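Putative cathepsin d (Ixodes ricinus, PDB 5N7Q) probably cleaves proteins as an aspartic endopeptidase of the pepsin-like A1 family, and is bound here by the inhibitor pepstatin A. Local coordinates at residues A[206-217]-A[239-247]. Sequence-based numbering, arbitrary orientation.
Sequences SVSASKSAPELL and EVDSLNQYL
Glu239 and Leu217 meet where a helix packs on a β-hairpin, strand 198-206 turning through an irregular loop into strand 215-217, in the C-terminal half of a pepsin-like fold, away from the predicted catalytic aspartates. The extended Glu239 side chain lays OE2 3.3 Å from Leu217 CB and carries this acceptor oxygen to the backbone N-H of Cys218, just after the strand. One turn on, the small Ser242 lets the Glu215 carboxylate come close, Glu215 OE2 lying 3.4 Å from Ser242 CB. Leu243 offers an apolar partner, its CB 3.6 Å from Leu217 CD1, and also touches Phe302 of strand 295-304.

Tyr246 buries the most surface. With CG anti to the backbone N (chi1 -170°), its ring reaches into the hairpin loop, long enough for the hydroxyl to meet the backbone there. Glu215 CB sits over the centre of one face, 3.6 Å from the centroid, a CH-pi contact. Lys211 suits the opposite face: its long aliphatic chain passes along the rim, and NZ bonds weakly to Tyr246 O and, through a water, to Gln245 O. At the ring edge Tyr246 OH accepts from Ser208 N (2.9 Å, N-H...O angle 160°) and donates to an in-plane lone pair of Ala213 O at 2.7 Å.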
ATOM      1  N   SER A 206       8.746 -18.467 -12.890  1.00 12.65           N
ATOM      2  CA  SER A 206      10.085 -17.972 -13.153  1.00 13.49           C
ATOM      3  C   SER A 206      10.756 -18.975 -14.060  1.00 14.07           C
ATOM      4  O   SER A 206      10.652 -20.185 -13.818  1.00 13.82           O
ATOM      5  CB  SER A 206      10.869 -17.836 -11.856  1.00 13.39           C
ATOM      6  OG  SER A 206      12.090 -17.166 -12.129  1.00 13.74           O
ATOM      7  N   VAL A 207      11.395 -18.491 -15.111  1.00 14.48           N
ATOM      8  CA  VAL A 207      12.003 -19.348 -16.125  1.00 16.48           C
ATOM      9  C   VAL A 207      13.441 -18.883 -16.265  1.00 17.69           C
ATOM     10  O   VAL A 207      13.719 -17.869 -16.894  1.00 19.53           O
ATOM     11  CB  VAL A 207      11.254 -19.225 -17.467  1.00 17.29           C
ATOM     12  CG1 VAL A 207      11.791 -20.238 -18.473  1.00 18.21           C
ATOM     13  CG2 VAL A 207       9.754 -19.385 -17.265  1.00 17.60           C
ATOM     14  N   SER A 208      14.371 -19.621 -15.681  1.00 17.81           N
ATOM     15  CA  SER A 208      15.775 -19.242 -15.733  1.00 19.79           C
ATOM     16  C   SER A 208      16.455 -19.808 -16.964  1.00 21.75           C
ATOM     17  O   SER A 208      16.192 -20.945 -17.341  1.00 23.06           O
ATOM     18  CB  SER A 208      16.497 -19.749 -14.498  1.00 20.88           C
ATOM     19  OG  SER A 208      17.864 -19.392 -14.557  1.00 22.65           O
ATOM     20  N   ALA A 209      17.365 -19.031 -17.548  1.00 22.36           N
ATOM     21  CA  ALA A 209      18.274 -19.525 -18.578  1.00 25.17           C
ATOM     22  C   ALA A 209      19.334 -20.499 -18.040  1.00 25.87           C
ATOM     23  O   ALA A 209      19.900 -21.274 -18.812  1.00 32.26           O
ATOM     24  CB  ALA A 209      18.946 -18.348 -19.288  1.00 26.17           C
ATOM     25  N   SER A 210      19.613 -20.478 -16.743  1.00 27.54           N
ATOM     26  CA  SER A 210      20.641 -21.356 -16.159  1.00 28.32           C
ATOM     27  C   SER A 210      20.090 -22.655 -15.521  1.00 26.78           C
ATOM     28  O   SER A 210      20.873 -23.507 -15.095  1.00 28.70           O
ATOM     29  CB  SER A 210      21.465 -20.579 -15.139  1.00 29.41           C
ATOM     30  OG  SER A 210      20.719 -20.267 -13.983  1.00 31.43           O
ATOM     31  N   LYS A 211      18.767 -22.790 -15.452  1.00 21.36           N
ATOM     32  CA  LYS A 211      18.096 -23.946 -14.818  1.00 18.86           C
ATOM     33  C   LYS A 211      17.418 -24.806 -15.908  1.00 16.85           C
ATOM     34  O   LYS A 211      16.778 -24.280 -16.835  1.00 16.65           O
ATOM     35  CB  LYS A 211      17.025 -23.483 -13.814  1.00 19.13           C
ATOM     36  CG  LYS A 211      17.473 -22.591 -12.641  1.00 20.06           C
ATOM     37  CD  LYS A 211      17.663 -23.361 -11.352  1.00 20.33           C
ATOM     38  CE  LYS A 211      18.040 -22.435 -10.204  1.00 20.36           C
ATOM     39  NZ  LYS A 211      17.973 -23.118  -8.891  1.00 21.27           N
ATOM     40  N   SER A 212      17.514 -26.135 -15.782  1.00 14.25           N
ATOM     41  CA  SER A 212      16.806 -27.020 -16.724  1.00 13.50           C
ATOM     42  C   SER A 212      15.269 -26.853 -16.680  1.00 12.72           C
ATOM     43  O   SER A 212      14.603 -26.943 -17.707  1.00 13.96           O
ATOM     44  CB  SER A 212      17.193 -28.502 -16.526  1.00 13.44           C
ATOM     45  OG  SER A 212      16.829 -29.005 -15.260  1.00 13.17           O
ATOM     46  N   ALA A 213      14.728 -26.640 -15.471  1.00 11.95           N
ATOM     47  CA  ALA A 213      13.274 -26.533 -15.255  1.00 11.27           C
ATOM     48  C   ALA A 213      12.851 -25.097 -14.964  1.00 11.32           C
ATOM     49  O   ALA A 213      13.610 -24.371 -14.334  1.00 11.32           O
ATOM     50  CB  ALA A 213      12.852 -27.392 -14.095  1.00 10.89           C
ATOM     51  N   PRO A 214      11.641 -24.712 -15.393  1.00 11.08           N
ATOM     52  CA  PRO A 214      11.055 -23.509 -14.859  1.00 10.88           C
ATOM     53  C   PRO A 214      10.546 -23.744 -13.438  1.00 11.47           C
ATOM     54  O   PRO A 214      10.594 -24.848 -12.938  1.00 11.62           O
ATOM     55  CB  PRO A 214       9.867 -23.265 -15.785  1.00 10.82           C
ATOM     56  CG  PRO A 214       9.411 -24.655 -16.114  1.00 11.05           C
ATOM     57  CD  PRO A 214      10.668 -25.481 -16.199  1.00 10.84           C
ATOM     58  N   GLU A 215      10.022 -22.698 -12.802  1.00 10.84           N
ATOM     59  CA  GLU A 215       9.377 -22.799 -11.510  1.00 11.66           C
ATOM     60  C   GLU A 215       7.966 -22.258 -11.698  1.00 11.75           C
ATOM     61  O   GLU A 215       7.789 -21.060 -11.897  1.00 11.50           O
ATOM     62  CB  GLU A 215      10.165 -21.982 -10.481  1.00 13.16           C
ATOM     63  CG  GLU A 215       9.589 -21.952  -9.080  1.00 15.15           C
ATOM     64  CD  GLU A 215       9.635 -23.265  -8.352  1.00 17.25           C
ATOM     65  OE1 GLU A 215      10.394 -24.167  -8.729  1.00 17.84           O
ATOM     66  OE2 GLU A 215       8.896 -23.383  -7.350  1.00 21.11           O
ATOM     67  N   LEU A 216       6.976 -23.153 -11.635  1.00 11.79           N
ATOM     68  CA  LEU A 216       5.567 -22.817 -11.908  1.00 12.00           C
ATOM     69  C   LEU A 216       4.771 -22.857 -10.613  1.00 12.77           C
ATOM     70  O   LEU A 216       4.620 -23.918  -9.999  1.00 14.17           O
ATOM     71  CB  LEU A 216       4.971 -23.758 -12.971  1.00 12.68           C
ATOM     72  CG  LEU A 216       5.730 -23.890 -14.290  1.00 13.03           C
ATOM     73  CD1 LEU A 216       4.988 -24.795 -15.276  1.00 13.89           C
ATOM     74  CD2 LEU A 216       6.024 -22.569 -14.990  1.00 13.12           C
ATOM     75  N   LEU A 217       4.271 -21.694 -10.190  1.00 12.02           N
ATOM     76  CA  LEU A 217       3.560 -21.524  -8.956  1.00 11.49           C
ATOM     77  C   LEU A 217       2.166 -20.996  -9.265  1.00 10.96           C
ATOM     78  O   LEU A 217       1.851 -20.725 -10.433  1.00 11.23           O
ATOM     79  CB  LEU A 217       4.336 -20.559  -8.065  1.00 12.01           C
ATOM     80  CG  LEU A 217       5.703 -21.153  -7.685  1.00 13.15           C
ATOM     81  CD1 LEU A 217       6.575 -20.059  -7.126  1.00 13.76           C
ATOM     82  CD2 LEU A 217       5.536 -22.284  -6.700  1.00 13.01           C
ATOM     83  N   GLU A 239       4.642 -21.752  -1.306  1.00 11.35           N
ATOM     84  CA  GLU A 239       4.989 -21.325  -2.647  1.00 11.57           C
ATOM     85  C   GLU A 239       6.137 -20.334  -2.644  1.00 10.55           C
ATOM     86  O   GLU A 239       7.010 -20.446  -3.473  1.00 10.96           O
ATOM     87  CB  GLU A 239       3.754 -20.762  -3.349  1.00 13.70           C
ATOM     88  CG  GLU A 239       2.738 -21.890  -3.562  1.00 16.12           C
ATOM     89  CD  GLU A 239       1.769 -21.689  -4.707  1.00 18.01           C
ATOM     90  OE1 GLU A 239       0.686 -22.308  -4.663  1.00 24.47           O
ATOM     91  OE2 GLU A 239       2.065 -20.989  -5.672  1.00 18.63           O
ATOM     92  N   VAL A 240       6.124 -19.383  -1.709  1.00 10.28           N
ATOM     93  CA  VAL A 240       7.208 -18.429  -1.592  1.00  9.77           C
ATOM     94  C   VAL A 240       8.508 -19.108  -1.162  1.00  9.68           C
ATOM     95  O   VAL A 240       9.585 -18.752  -1.650  1.00  9.76           O
ATOM     96  CB  VAL A 240       6.816 -17.287  -0.649  1.00  9.75           C
ATOM     97  CG1 VAL A 240       7.984 -16.340  -0.391  1.00  9.73           C
ATOM     98  CG2 VAL A 240       5.625 -16.516  -1.212  1.00 10.20           C
ATOM     99  N   ASP A 241       8.406 -20.099  -0.282  1.00  9.52           N
ATOM    100  CA  ASP A 241       9.599 -20.919   0.047  1.00  9.98           C
ATOM    101  C   ASP A 241      10.236 -21.512  -1.240  1.00  9.86           C
ATOM    102  O   ASP A 241      11.431 -21.407  -1.443  1.00  9.49           O
ATOM    103  CB  ASP A 241       9.243 -22.054   1.024  1.00 10.92           C
ATOM    104  CG  ASP A 241       8.976 -21.594   2.426  1.00 11.53           C
ATOM    105  OD1 ASP A 241       9.289 -20.443   2.808  1.00 12.61           O
ATOM    106  OD2 ASP A 241       8.423 -22.420   3.198  1.00 13.86           O
ATOM    107  N   SER A 242       9.405 -22.136  -2.076  1.00 10.08           N
ATOM    108  CA  SER A 242       9.867 -22.739  -3.318  0.50 10.46           C
ATOM    109  C   SER A 242      10.399 -21.724  -4.326  1.00 10.40           C
ATOM    110  O   SER A 242      11.433 -21.956  -4.966  1.00 10.99           O
ATOM    111  CB  SER A 242       8.775 -23.590  -3.948  0.50 10.94           C
ATOM    112  OG  SER A 242       8.381 -24.620  -3.054  0.50 12.18           O
ATOM    113  N   LEU A 243       9.702 -20.595  -4.472  1.00  9.99           N
ATOM    114  CA  LEU A 243      10.192 -19.546  -5.352  1.00  9.42           C
ATOM    115  C   LEU A 243      11.577 -19.080  -4.905  1.00  9.88           C
ATOM    116  O   LEU A 243      12.482 -18.974  -5.717  1.00  9.44           O
ATOM    117  CB  LEU A 243       9.209 -18.374  -5.406  1.00  9.89           C
ATOM    118  CG  LEU A 243       9.593 -17.185  -6.282  1.00  9.91           C
ATOM    119  CD1 LEU A 243       9.932 -17.582  -7.704  1.00 10.35           C
ATOM    120  CD2 LEU A 243       8.455 -16.176  -6.278  1.00  9.70           C
ATOM    121  N   ASN A 244      11.713 -18.786  -3.622  1.00  9.73           N
ATOM    122  CA  ASN A 244      13.025 -18.404  -3.106  1.00 10.07           C
ATOM    123  C   ASN A 244      14.097 -19.475  -3.266  1.00 10.42           C
ATOM    124  O   ASN A 244      15.219 -19.131  -3.600  1.00 10.69           O
ATOM    125  CB  ASN A 244      12.923 -17.889  -1.670  1.00 10.07           C
ATOM    126  CG  ASN A 244      12.473 -16.449  -1.631  1.00 10.08           C
ATOM    127  OD1 ASN A 244      13.264 -15.556  -1.975  1.00 10.72           O
ATOM    128  ND2 ASN A 244      11.214 -16.212  -1.306  1.00 10.46           N
ATOM    129  N   GLN A 245      13.736 -20.743  -3.111  1.00 10.09           N
ATOM    130  CA  GLN A 245      14.684 -21.830  -3.400  1.00 10.25           C
ATOM    131  C   GLN A 245      15.184 -21.778  -4.841  1.00 10.55           C
ATOM    132  O   GLN A 245      16.401 -21.900  -5.082  1.00 11.36           O
ATOM    133  CB  GLN A 245      14.030 -23.179  -3.129  1.00 10.31           C
ATOM    134  CG  GLN A 245      15.080 -24.290  -3.107  1.00 10.38           C
ATOM    135  CD  GLN A 245      14.475 -25.605  -2.711  1.00 10.87           C
ATOM    136  OE1 GLN A 245      13.621 -25.660  -1.814  1.00 11.69           O
ATOM    137  NE2 GLN A 245      14.901 -26.676  -3.367  1.00 11.69           N
ATOM    138  N   TYR A 246      14.270 -21.562  -5.791  1.00  9.88           N
ATOM    139  CA  TYR A 246      14.648 -21.446  -7.203  1.00  9.97           C
ATOM    140  C   TYR A 246      15.580 -20.258  -7.431  1.00 10.36           C
ATOM    141  O   TYR A 246      16.481 -20.319  -8.264  1.00 10.95           O
ATOM    142  CB  TYR A 246      13.377 -21.279  -8.040  1.00 10.08           C
ATOM    143  CG  TYR A 246      13.555 -21.381  -9.536  1.00 10.15           C
ATOM    144  CD1 TYR A 246      13.728 -22.624 -10.144  1.00 10.06           C
ATOM    145  CD2 TYR A 246      13.464 -20.266 -10.364  1.00  9.84           C
ATOM    146  CE1 TYR A 246      13.849 -22.740 -11.512  1.00 10.28           C
ATOM    147  CE2 TYR A 246      13.600 -20.371 -11.739  1.00 10.00           C
ATOM    148  CZ  TYR A 246      13.756 -21.632 -12.332  1.00 10.09           C
ATOM    149  OH  TYR A 246      13.877 -21.754 -13.710  1.00 11.31           O
ATOM    150  N   LEU A 247      15.334 -19.153  -6.711  1.00 10.62           N
ATOM    151  CA  LEU A 247      16.142 -17.929  -6.872  1.00 11.38           C
ATOM    152  C   LEU A 247      17.454 -17.925  -6.110  1.00 11.98           C
ATOM    153  O   LEU A 247      18.292 -17.026  -6.318  1.00 12.24           O
ATOM    154  CB  LEU A 247      15.320 -16.709  -6.473  1.00 11.38           C
ATOM    155  CG  LEU A 247      14.026 -16.453  -7.253  1.00 11.68           C
ATOM    156  CD1 LEU A 247      13.308 -15.258  -6.654  1.00 12.43           C
ATOM    157  CD2 LEU A 247      14.252 -16.227  -8.736  1.00 11.93           C
TER
HETATM  158  O   HOH W   1      18.851 -21.640  -6.848  1.00 24.16           O